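Long-range contact in hypoxanthine-guanine-xanthine phosphoribosyltransferase (Tritrichomonas foetus, PDB 1HGX), which salvages guanine, hypoxanthine and xanthine by joining each to the ribose of 5-phospho-alpha-D-ribose 1-diphosphate, yielding GMP, IMP or XMP and diphosphate: residues 98-103 and 124-129. Numbering follows the deposited sequence.
Sequences VLVVED and ASLKVC. With 5GP (guanosine-5'-monophosphate), chain C.
Leu99 and Cys129 pack together on one face of two neighbouring parallel strands, 98-102 and 125-129. Leu99 CG lies anti to its backbone N (chi1 179°), and from there CD1 reaches across to Cys129 CB at 3.9 Å while also resting 3.5 Å from the carbonyl oxygen Lys127 O. Helix 17-35 covers this face, laying Leu31 and Tyr35 on Leu99. On the other face Leu126 CD1 rests against two valine methyls, 3.9 Å from both Val98 CG1 and Val100 CG2; Leu126 lies alongside Val98, and helix 109-119 closes over Val100 and Val128. The buried valines, Leu99 and Cys129 thus form the tightly packed part, under the two helices. Five backbone hydrogen bonds join the strands, Val98 N to Ser125 O at one end and Glu102 N to Cys129 O at the other. The helix-bearing connection from 98-103 to 124-129 makes a beta-alpha-beta crossover in the central sheet of the type I phosphoribosyltransferase fold, with strand 41-45 on the far side of 97-102. At the C-terminal end of strand 98-102 the chain turns into the GMP site: Asp103 N donates to the anti lone pair of Glu102 OE1, and Asp103 OD1 accepts a 2.8 Å hydrogen bond from the ribose O2' of guanosine-5'-monophosphate. Toward the start of strand 125-129 the backbone pairing is just as regular, but the side chains of Ser125 and Lys127 are partly open to solvent. There a water donates to Val98 O at 3.0 Å and also bonds Ser125 OG, whose hydroxyl is hydrogen-bonded to His97 as well. Of the Lys127 side chain, CB alone comes near Leu99 CD1, at 3.9 Å; beyond CG the chain runs extended away from strand 98-102, and its ammonium makes a cation-pi contact with Phe34.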
loop_
_atom_site.group_PDB
_atom_site.type_symbol
_atom_site.label_atom_id
_atom_site.label_comp_id
_atom_site.label_asym_id
_atom_site.label_seq_id
_atom_site.Cartn_x
_atom_site.Cartn_y
_atom_site.Cartn_z
ATOM N N VAL A 98 -14.706 -10.030 -6.449
ATOM C CA VAL A 98 -13.737 -9.696 -5.408
ATOM C C VAL A 98 -12.523 -10.604 -5.349
ATOM O O VAL A 98 -12.646 -11.835 -5.390
ATOM C CB VAL A 98 -14.412 -9.768 -3.997
ATOM C CG1 VAL A 98 -13.421 -9.442 -2.889
ATOM C CG2 VAL A 98 -15.618 -8.847 -3.924
ATOM N N LEU A 99 -11.354 -9.984 -5.218
ATOM C CA LEU A 99 -10.101 -10.720 -5.070
ATOM C C LEU A 99 -9.467 -10.293 -3.744
ATOM O O LEU A 99 -9.378 -9.096 -3.443
ATOM C CB LEU A 99 -9.125 -10.414 -6.204
ATOM C CG LEU A 99 -7.778 -11.142 -6.068
ATOM C CD1 LEU A 99 -7.961 -12.635 -6.297
ATOM C CD2 LEU A 99 -6.772 -10.582 -7.051
ATOM N N VAL A 100 -9.063 -11.269 -2.938
ATOM C CA VAL A 100 -8.423 -10.985 -1.662
ATOM C C VAL A 100 -6.929 -11.187 -1.863
ATOM O O VAL A 100 -6.500 -12.253 -2.316
ATOM C CB VAL A 100 -8.937 -11.939 -0.547
ATOM C CG1 VAL A 100 -8.204 -11.678 0.758
ATOM C CG2 VAL A 100 -10.443 -11.739 -0.343
ATOM N N VAL A 101 -6.147 -10.153 -1.573
ATOM C CA VAL A 101 -4.692 -10.211 -1.720
ATOM C C VAL A 101 -4.056 -10.286 -0.340
ATOM O O VAL A 101 -4.098 -9.324 0.446
ATOM C CB VAL A 101 -4.141 -8.999 -2.514
ATOM C CG1 VAL A 101 -2.626 -9.137 -2.693
ATOM C CG2 VAL A 101 -4.827 -8.914 -3.890
ATOM N N GLU A 102 -3.455 -11.436 -0.066
ATOM C CA GLU A 102 -2.837 -11.727 1.221
ATOM C C GLU A 102 -1.330 -11.974 1.092
ATOM O O GLU A 102 -0.824 -12.226 -0.007
ATOM C CB GLU A 102 -3.545 -12.960 1.830
ATOM C CG GLU A 102 -2.993 -13.468 3.166
ATOM C CD GLU A 102 -3.143 -12.469 4.317
ATOM O OE1 GLU A 102 -2.515 -11.389 4.286
ATOM O OE2 GLU A 102 -3.878 -12.779 5.274
ATOM N N ASP A 103 -0.613 -11.856 2.209
ATOM C CA ASP A 103 0.826 -12.077 2.217
ATOM C C ASP A 103 1.243 -13.547 2.354
ATOM O O ASP A 103 1.980 -14.061 1.514
ATOM C CB ASP A 103 1.554 -11.166 3.242
ATOM C CG ASP A 103 0.958 -11.210 4.669
ATOM O OD1 ASP A 103 0.142 -12.089 5.013
ATOM O OD2 ASP A 103 1.342 -10.332 5.469
ATOM N N ALA A 124 -20.206 -11.422 -6.368
ATOM C CA ALA A 124 -20.475 -12.202 -7.576
ATOM C C ALA A 124 -19.479 -13.354 -7.618
ATOM O O ALA A 124 -19.800 -14.458 -8.040
ATOM C CB ALA A 124 -20.335 -11.341 -8.812
ATOM N N SER A 125 -18.248 -13.083 -7.210
ATOM C CA SER A 125 -17.228 -14.114 -7.174
ATOM C C SER A 125 -16.247 -13.699 -6.101
ATOM O O SER A 125 -16.132 -12.522 -5.779
ATOM C CB SER A 125 -16.536 -14.296 -8.534
ATOM O OG SER A 125 -15.879 -13.118 -8.971
ATOM N N LEU A 126 -15.538 -14.668 -5.549
ATOM C CA LEU A 126 -14.603 -14.399 -4.484
ATOM C C LEU A 126 -13.427 -15.367 -4.631
ATOM O O LEU A 126 -13.615 -16.585 -4.623
ATOM C CB LEU A 126 -15.317 -14.591 -3.144
ATOM C CG LEU A 126 -14.530 -14.488 -1.838
ATOM C CD1 LEU A 126 -13.797 -13.161 -1.746
ATOM C CD2 LEU A 126 -15.486 -14.658 -0.672
ATOM N N LYS A 127 -12.239 -14.805 -4.853
ATOM C CA LYS A 127 -11.015 -15.574 -5.026
ATOM C C LYS A 127 -9.899 -15.044 -4.139
ATOM O O LYS A 127 -9.948 -13.908 -3.653
ATOM C CB LYS A 127 -10.566 -15.555 -6.484
ATOM C CG LYS A 127 -11.492 -16.299 -7.410
ATOM C CD LYS A 127 -10.952 -16.343 -8.817
ATOM C CE LYS A 127 -11.890 -17.124 -9.706
ATOM N NZ LYS A 127 -11.416 -17.218 -11.114
ATOM N N VAL A 128 -8.882 -15.872 -3.950
ATOM C CA VAL A 128 -7.756 -15.535 -3.095
ATOM C C VAL A 128 -6.450 -15.572 -3.857
ATOM O O VAL A 128 -6.205 -16.496 -4.637
ATOM C CB VAL A 128 -7.652 -16.539 -1.893
ATOM C CG1 VAL A 128 -6.371 -16.287 -1.069
ATOM C CG2 VAL A 128 -8.858 -16.398 -0.997
ATOM N N CYS A 129 -5.633 -14.552 -3.622
ATOM C CA CYS A 129 -4.310 -14.428 -4.216
ATOM C C CYS A 129 -3.337 -14.201 -3.056
ATOM O O CYS A 129 -3.411 -13.189 -2.362
ATOM C CB CYS A 129 -4.256 -13.240 -5.183
ATOM S SG CYS A 129 -2.603 -12.939 -5.861
HETATM P P 5GP C . -2.863 -18.369 9.700
HETATM O O1P 5GP C . -2.902 -18.832 8.296
HETATM O O2P 5GP C . -4.151 -17.847 10.160
HETATM O O3P 5GP C . -2.255 -19.385 10.579
HETATM O "O5'" 5GP C . -1.768 -17.260 9.740
HETATM C "C5'" 5GP C . -1.530 -16.295 8.724
HETATM C "C4'" 5GP C . -1.261 -15.002 9.383
HETATM O "O4'" 5GP C . -0.047 -14.997 10.154
HETATM C "C3'" 5GP C . -1.134 -13.894 8.383
HETATM O "O3'" 5GP C . -1.509 -12.716 9.089
HETATM C "C2'" 5GP C . 0.331 -13.895 8.180
HETATM O "O2'" 5GP C . 0.754 -12.625 7.709
HETATM C "C1'" 5GP C . 0.963 -14.204 9.538
HETATM N N9 5GP C . 2.199 -15.057 9.352
HETATM C C8 5GP C . 2.226 -16.427 9.133
HETATM N N7 5GP C . 3.425 -16.918 8.942
HETATM C C5 5GP C . 4.280 -15.816 9.016
HETATM C C6 5GP C . 5.687 -15.743 8.760
HETATM O O6 5GP C . 6.466 -16.678 8.582
HETATM N N1 5GP C . 6.158 -14.437 8.725
HETATM C C2 5GP C . 5.368 -13.310 8.930
HETATM N N2 5GP C . 5.997 -12.133 8.983
HETATM N N3 5GP C . 4.042 -13.370 9.208
HETATM C C4 5GP C . 3.545 -14.656 9.206
HETATM O O HOH W 1 -13.223 -12.998 -8.048
#